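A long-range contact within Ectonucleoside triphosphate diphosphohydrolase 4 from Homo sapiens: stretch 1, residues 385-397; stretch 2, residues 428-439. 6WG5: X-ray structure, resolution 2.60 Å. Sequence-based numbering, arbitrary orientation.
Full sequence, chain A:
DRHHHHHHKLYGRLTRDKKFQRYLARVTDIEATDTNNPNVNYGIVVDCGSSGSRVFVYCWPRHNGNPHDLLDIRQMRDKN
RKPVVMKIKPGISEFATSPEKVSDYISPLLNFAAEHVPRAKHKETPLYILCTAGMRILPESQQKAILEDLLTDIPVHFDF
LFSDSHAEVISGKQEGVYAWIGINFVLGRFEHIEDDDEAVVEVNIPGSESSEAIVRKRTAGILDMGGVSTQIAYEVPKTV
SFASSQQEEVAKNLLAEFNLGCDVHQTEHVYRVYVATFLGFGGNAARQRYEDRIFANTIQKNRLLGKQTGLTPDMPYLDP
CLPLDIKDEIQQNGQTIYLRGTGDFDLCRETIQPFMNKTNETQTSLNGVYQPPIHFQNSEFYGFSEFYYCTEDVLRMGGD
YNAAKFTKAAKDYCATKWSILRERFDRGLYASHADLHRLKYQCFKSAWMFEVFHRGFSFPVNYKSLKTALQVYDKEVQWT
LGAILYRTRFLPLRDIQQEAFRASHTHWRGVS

Stretch 1 (385-397) SEFYYCTEDVLRM
Stretch 2, residues 428-439: GLYASHADLHRL

Stretch 1 begins at Ser385, which has a positive phi (58/-124) and sits at the N-cap of a helix; its carbonyl O accepts from Tyr389 N at 3.0 Å, whereas its side chain makes no capping bond. From Glu386 onward the backbone is helical. Stretch 2 runs from the extended backbone of Tyr430 (-98/176) and Ala431 (-62/144) through a type I turn, Ala431 to Ala434, closed by Ala434 N to Ala431 O at 2.9 Å, into a helix starting at Leu436. Asp435 caps that helix, its OD1 accepting from Arg438 N at 2.9 Å.

Glu386 (chi1 m, chi2 m, chi3 -28°) points sideways from CA, but its end reaches Arg438. Glu386 OE1 lies 2.7 Å from Arg438 NH2, near the guanidinium plane, and the N-H...O angle of 164° makes the salt bridge a well-directed hydrogen bond too. Arg438 gets there with chi1 t, chi2 p, chi3 p and chi4 -175°.

One turn on, Tyr389 (m, chi2 -38°) points toward stretch 2. Its ring and that of His433 form an offset stack, centroids 4.6 Å apart and planes at 19°, while Tyr389 CB lies over one face of the Arg438 guanidinium, 3.2 Å from NH2. Cys390 (m) adds a second in-plane partner: Arg438 NH1 donates to Cys390 SG at 3.4 Å and 154°.

Asp393 (m, chi2 17°) joins the stretches through both backbone and side chain. Asp393 CA is 5.0 Å from Ala431 CA, and Ala431 N donates to Asp393 O at 3.0 Å and 163°. Asp393 OD2 accepts from His433 ND1 at 2.7 Å and 165°, with His433 at chi1 t and chi2 -102°. The same Asp393 OD2 accepts from a water at 2.5 Å, which in turn accepts a weak bond of 3.5 Å from Arg438 NE. The direct approach of Asp393 OD2 to Arg438 NE, 4.1 Å, is electrostatic only, since the oxygen lies well out of the guanidinium plane.

Val394 (-121/-38, m) continues the register, with Val394 CA 5.1 Å from Tyr430 CA. Val394 CG1 sits over the face of the Tyr430 ring, 4.3 Å from its centroid and 22° off the normal, a CH-pi contact; Tyr430 has chi1 m and chi2 -60°. Val394 CG1 also packs 3.9 Å from Arg438 CG.

Leu395 points away. Arg396, with positive phi (64/40), points toward stretch 2 again and lays one guanidinium face over its backbone, with Arg396 CZ 3.8 Å from Ala431 N.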

# COMPACT_ATOMS: atom_id res chain seq x y z
N SER A 385 -3.14 -1.28 7.60
CA SER A 385 -3.14 -0.06 8.41
C SER A 385 -4.44 -0.02 9.22
O SER A 385 -4.70 -0.97 9.96
CB SER A 385 -2.89 1.14 7.49
OG SER A 385 -1.57 1.11 6.98
N GLU A 386 -5.25 1.04 9.12
CA GLU A 386 -6.41 1.18 9.99
C GLU A 386 -7.36 -0.01 9.87
O GLU A 386 -8.05 -0.35 10.84
CB GLU A 386 -7.15 2.47 9.67
CG GLU A 386 -6.37 3.73 10.01
CD GLU A 386 -6.07 3.85 11.49
OE1 GLU A 386 -6.87 3.32 12.30
OE2 GLU A 386 -5.05 4.46 11.85
N PHE A 387 -7.43 -0.64 8.70
CA PHE A 387 -8.28 -1.82 8.56
C PHE A 387 -7.89 -2.90 9.56
O PHE A 387 -8.76 -3.67 10.02
CB PHE A 387 -8.21 -2.36 7.13
CG PHE A 387 -8.93 -1.52 6.13
CD1 PHE A 387 -10.32 -1.57 6.04
CD2 PHE A 387 -8.24 -0.67 5.28
CE1 PHE A 387 -10.99 -0.79 5.11
CE2 PHE A 387 -8.91 0.11 4.36
CZ PHE A 387 -10.29 0.05 4.27
N TYR A 388 -6.62 -2.98 9.93
CA TYR A 388 -6.17 -3.92 10.95
C TYR A 388 -6.23 -3.32 12.34
O TYR A 388 -6.69 -3.98 13.28
CB TYR A 388 -4.74 -4.38 10.64
CG TYR A 388 -4.22 -5.42 11.61
CD1 TYR A 388 -4.59 -6.75 11.50
CD2 TYR A 388 -3.36 -5.06 12.64
CE1 TYR A 388 -4.11 -7.70 12.38
CE2 TYR A 388 -2.88 -6.01 13.53
CZ TYR A 388 -3.26 -7.33 13.39
OH TYR A 388 -2.79 -8.27 14.27
N TYR A 389 -5.78 -2.07 12.50
CA TYR A 389 -5.79 -1.44 13.82
C TYR A 389 -7.21 -1.31 14.36
O TYR A 389 -7.43 -1.47 15.57
CB TYR A 389 -5.12 -0.07 13.74
CG TYR A 389 -3.69 -0.11 13.25
CD1 TYR A 389 -2.82 -1.12 13.63
CD2 TYR A 389 -3.20 0.88 12.41
CE1 TYR A 389 -1.52 -1.16 13.19
CE2 TYR A 389 -1.89 0.86 11.96
CZ TYR A 389 -1.06 -0.17 12.35
OH TYR A 389 0.24 -0.20 11.91
N CYS A 390 -8.18 -1.03 13.49
CA CYS A 390 -9.55 -0.84 13.94
C CYS A 390 -10.28 -2.15 14.20
O CYS A 390 -11.35 -2.13 14.83
CB CYS A 390 -10.33 -0.03 12.90
SG CYS A 390 -9.85 1.71 12.81
N THR A 391 -9.75 -3.29 13.75
CA THR A 391 -10.34 -4.58 14.05
C THR A 391 -9.61 -5.33 15.16
O THR A 391 -10.23 -6.14 15.85
CB THR A 391 -10.37 -5.48 12.80
OG1 THR A 391 -9.05 -5.62 12.27
CG2 THR A 391 -11.29 -4.90 11.74
N GLU A 392 -8.32 -5.07 15.35
CA GLU A 392 -7.50 -5.85 16.27
C GLU A 392 -7.09 -5.11 17.54
O GLU A 392 -7.14 -5.70 18.62
CB GLU A 392 -6.23 -6.32 15.55
CG GLU A 392 -5.28 -7.13 16.43
CD GLU A 392 -5.96 -8.35 17.03
OE1 GLU A 392 -6.93 -8.85 16.42
OE2 GLU A 392 -5.51 -8.81 18.10
N ASP A 393 -6.70 -3.84 17.44
CA ASP A 393 -5.98 -3.21 18.55
C ASP A 393 -6.80 -3.20 19.84
O ASP A 393 -6.25 -3.44 20.92
CB ASP A 393 -5.55 -1.80 18.16
CG ASP A 393 -4.23 -1.78 17.41
OD1 ASP A 393 -3.80 -2.85 16.92
OD2 ASP A 393 -3.61 -0.70 17.32
N VAL A 394 -8.11 -2.93 19.75
CA VAL A 394 -8.98 -2.96 20.91
C VAL A 394 -10.11 -3.97 20.76
O VAL A 394 -10.49 -4.63 21.73
CB VAL A 394 -9.54 -1.56 21.25
CG1 VAL A 394 -8.41 -0.58 21.48
CG2 VAL A 394 -10.46 -1.06 20.15
N LEU A 395 -10.67 -4.10 19.55
CA LEU A 395 -11.73 -5.08 19.34
C LEU A 395 -11.19 -6.50 19.27
O LEU A 395 -11.94 -7.45 19.50
CB LEU A 395 -12.51 -4.75 18.07
CG LEU A 395 -13.07 -3.32 18.00
CD1 LEU A 395 -13.89 -3.12 16.74
CD2 LEU A 395 -13.90 -3.00 19.24
N ARG A 396 -9.91 -6.68 18.94
CA ARG A 396 -9.24 -7.97 19.04
C ARG A 396 -9.84 -9.00 18.09
O ARG A 396 -10.01 -10.17 18.44
CB ARG A 396 -9.27 -8.48 20.48
CG ARG A 396 -8.52 -7.61 21.46
CD ARG A 396 -7.02 -7.74 21.27
NE ARG A 396 -6.33 -7.97 22.53
CZ ARG A 396 -5.07 -8.39 22.64
NH1 ARG A 396 -4.35 -8.62 21.55
NH2 ARG A 396 -4.53 -8.57 23.84
N MET A 397 -10.17 -8.57 16.88
CA MET A 397 -10.70 -9.47 15.86
C MET A 397 -10.07 -9.18 14.51
O MET A 397 -10.75 -9.17 13.48
CB MET A 397 -12.22 -9.38 15.79
CG MET A 397 -12.77 -7.98 15.83
SD MET A 397 -14.54 -7.96 15.50
CE MET A 397 -15.15 -8.97 16.86
N GLY A 428 -3.87 -3.40 30.74
CA GLY A 428 -3.24 -4.13 29.65
C GLY A 428 -4.17 -5.05 28.90
O GLY A 428 -3.71 -6.07 28.37
N LEU A 429 -5.46 -4.72 28.82
CA LEU A 429 -6.42 -5.61 28.18
C LEU A 429 -6.26 -5.61 26.66
O LEU A 429 -6.57 -6.60 26.01
CB LEU A 429 -7.84 -5.20 28.56
CG LEU A 429 -8.97 -6.05 27.97
CD1 LEU A 429 -8.96 -7.45 28.56
CD2 LEU A 429 -10.31 -5.37 28.20
N TYR A 430 -5.77 -4.51 26.10
CA TYR A 430 -5.74 -4.34 24.65
C TYR A 430 -4.36 -4.68 24.11
O TYR A 430 -3.42 -4.98 24.86
CB TYR A 430 -6.16 -2.91 24.30
CG TYR A 430 -7.51 -2.55 24.88
CD1 TYR A 430 -8.65 -3.26 24.55
CD2 TYR A 430 -7.63 -1.50 25.78
CE1 TYR A 430 -9.88 -2.95 25.08
CE2 TYR A 430 -8.87 -1.17 26.32
CZ TYR A 430 -9.98 -1.90 25.97
OH TYR A 430 -11.21 -1.58 26.50
N ALA A 431 -4.24 -4.65 22.79
CA ALA A 431 -2.97 -4.97 22.15
C ALA A 431 -1.89 -4.00 22.58
O ALA A 431 -2.14 -2.81 22.79
CB ALA A 431 -3.13 -4.94 20.63
N SER A 432 -0.66 -4.51 22.73
CA SER A 432 0.45 -3.67 23.14
C SER A 432 0.69 -2.52 22.17
O SER A 432 1.34 -1.54 22.54
CB SER A 432 1.72 -4.51 23.28
OG SER A 432 2.02 -5.19 22.08
N HIS A 433 0.19 -2.63 20.94
CA HIS A 433 0.32 -1.54 19.97
C HIS A 433 -0.62 -0.38 20.27
O HIS A 433 -0.35 0.74 19.83
CB HIS A 433 0.05 -2.07 18.56
CG HIS A 433 0.13 -1.01 17.49
ND1 HIS A 433 -0.99 -0.44 16.93
CD2 HIS A 433 1.19 -0.44 16.89
CE1 HIS A 433 -0.62 0.45 16.03
NE2 HIS A 433 0.70 0.47 15.98
N ALA A 434 -1.69 -0.62 21.02
CA ALA A 434 -2.72 0.39 21.22
C ALA A 434 -2.28 1.40 22.27
O ALA A 434 -1.88 1.02 23.38
CB ALA A 434 -4.04 -0.26 21.64
N ASP A 435 -2.34 2.68 21.92
CA ASP A 435 -2.05 3.78 22.82
C ASP A 435 -3.34 4.53 23.14
O ASP A 435 -4.43 4.13 22.73
CB ASP A 435 -0.99 4.70 22.20
CG ASP A 435 -1.37 5.17 20.81
OD1 ASP A 435 -2.55 5.02 20.42
OD2 ASP A 435 -0.48 5.71 20.10
N LEU A 436 -3.20 5.63 23.88
CA LEU A 436 -4.38 6.39 24.27
C LEU A 436 -5.06 7.04 23.08
O LEU A 436 -6.29 7.20 23.08
CB LEU A 436 -4.00 7.45 25.31
CG LEU A 436 -3.80 6.91 26.72
CD1 LEU A 436 -3.13 7.95 27.61
CD2 LEU A 436 -5.12 6.45 27.34
N HIS A 437 -4.30 7.41 22.05
CA HIS A 437 -4.91 7.92 20.82
C HIS A 437 -5.81 6.86 20.19
O HIS A 437 -6.92 7.17 19.74
CB HIS A 437 -3.82 8.36 19.85
CG HIS A 437 -4.33 9.10 18.65
ND1 HIS A 437 -4.92 8.46 17.58
CD2 HIS A 437 -4.33 10.42 18.35
CE1 HIS A 437 -5.27 9.36 16.68
NE2 HIS A 437 -4.92 10.56 17.12
N ARG A 438 -5.34 5.61 20.14
CA ARG A 438 -6.18 4.53 19.65
C ARG A 438 -7.44 4.37 20.50
O ARG A 438 -8.54 4.20 19.97
CB ARG A 438 -5.38 3.22 19.63
CG ARG A 438 -6.22 1.95 19.51
CD ARG A 438 -7.10 1.96 18.27
NE ARG A 438 -6.35 2.29 17.06
CZ ARG A 438 -6.91 2.45 15.86
NH1 ARG A 438 -8.22 2.32 15.71
NH2 ARG A 438 -6.15 2.76 14.82
N LEU A 439 -7.29 4.44 21.82
CA LEU A 439 -8.43 4.27 22.71
C LEU A 439 -9.47 5.36 22.48
O LEU A 439 -10.68 5.11 22.56
CB LEU A 439 -7.96 4.27 24.16
CG LEU A 439 -8.93 3.69 25.19
CD1 LEU A 439 -8.94 2.17 25.13
CD2 LEU A 439 -8.57 4.17 26.59
O HOH W 1 -2.99 1.73 17.64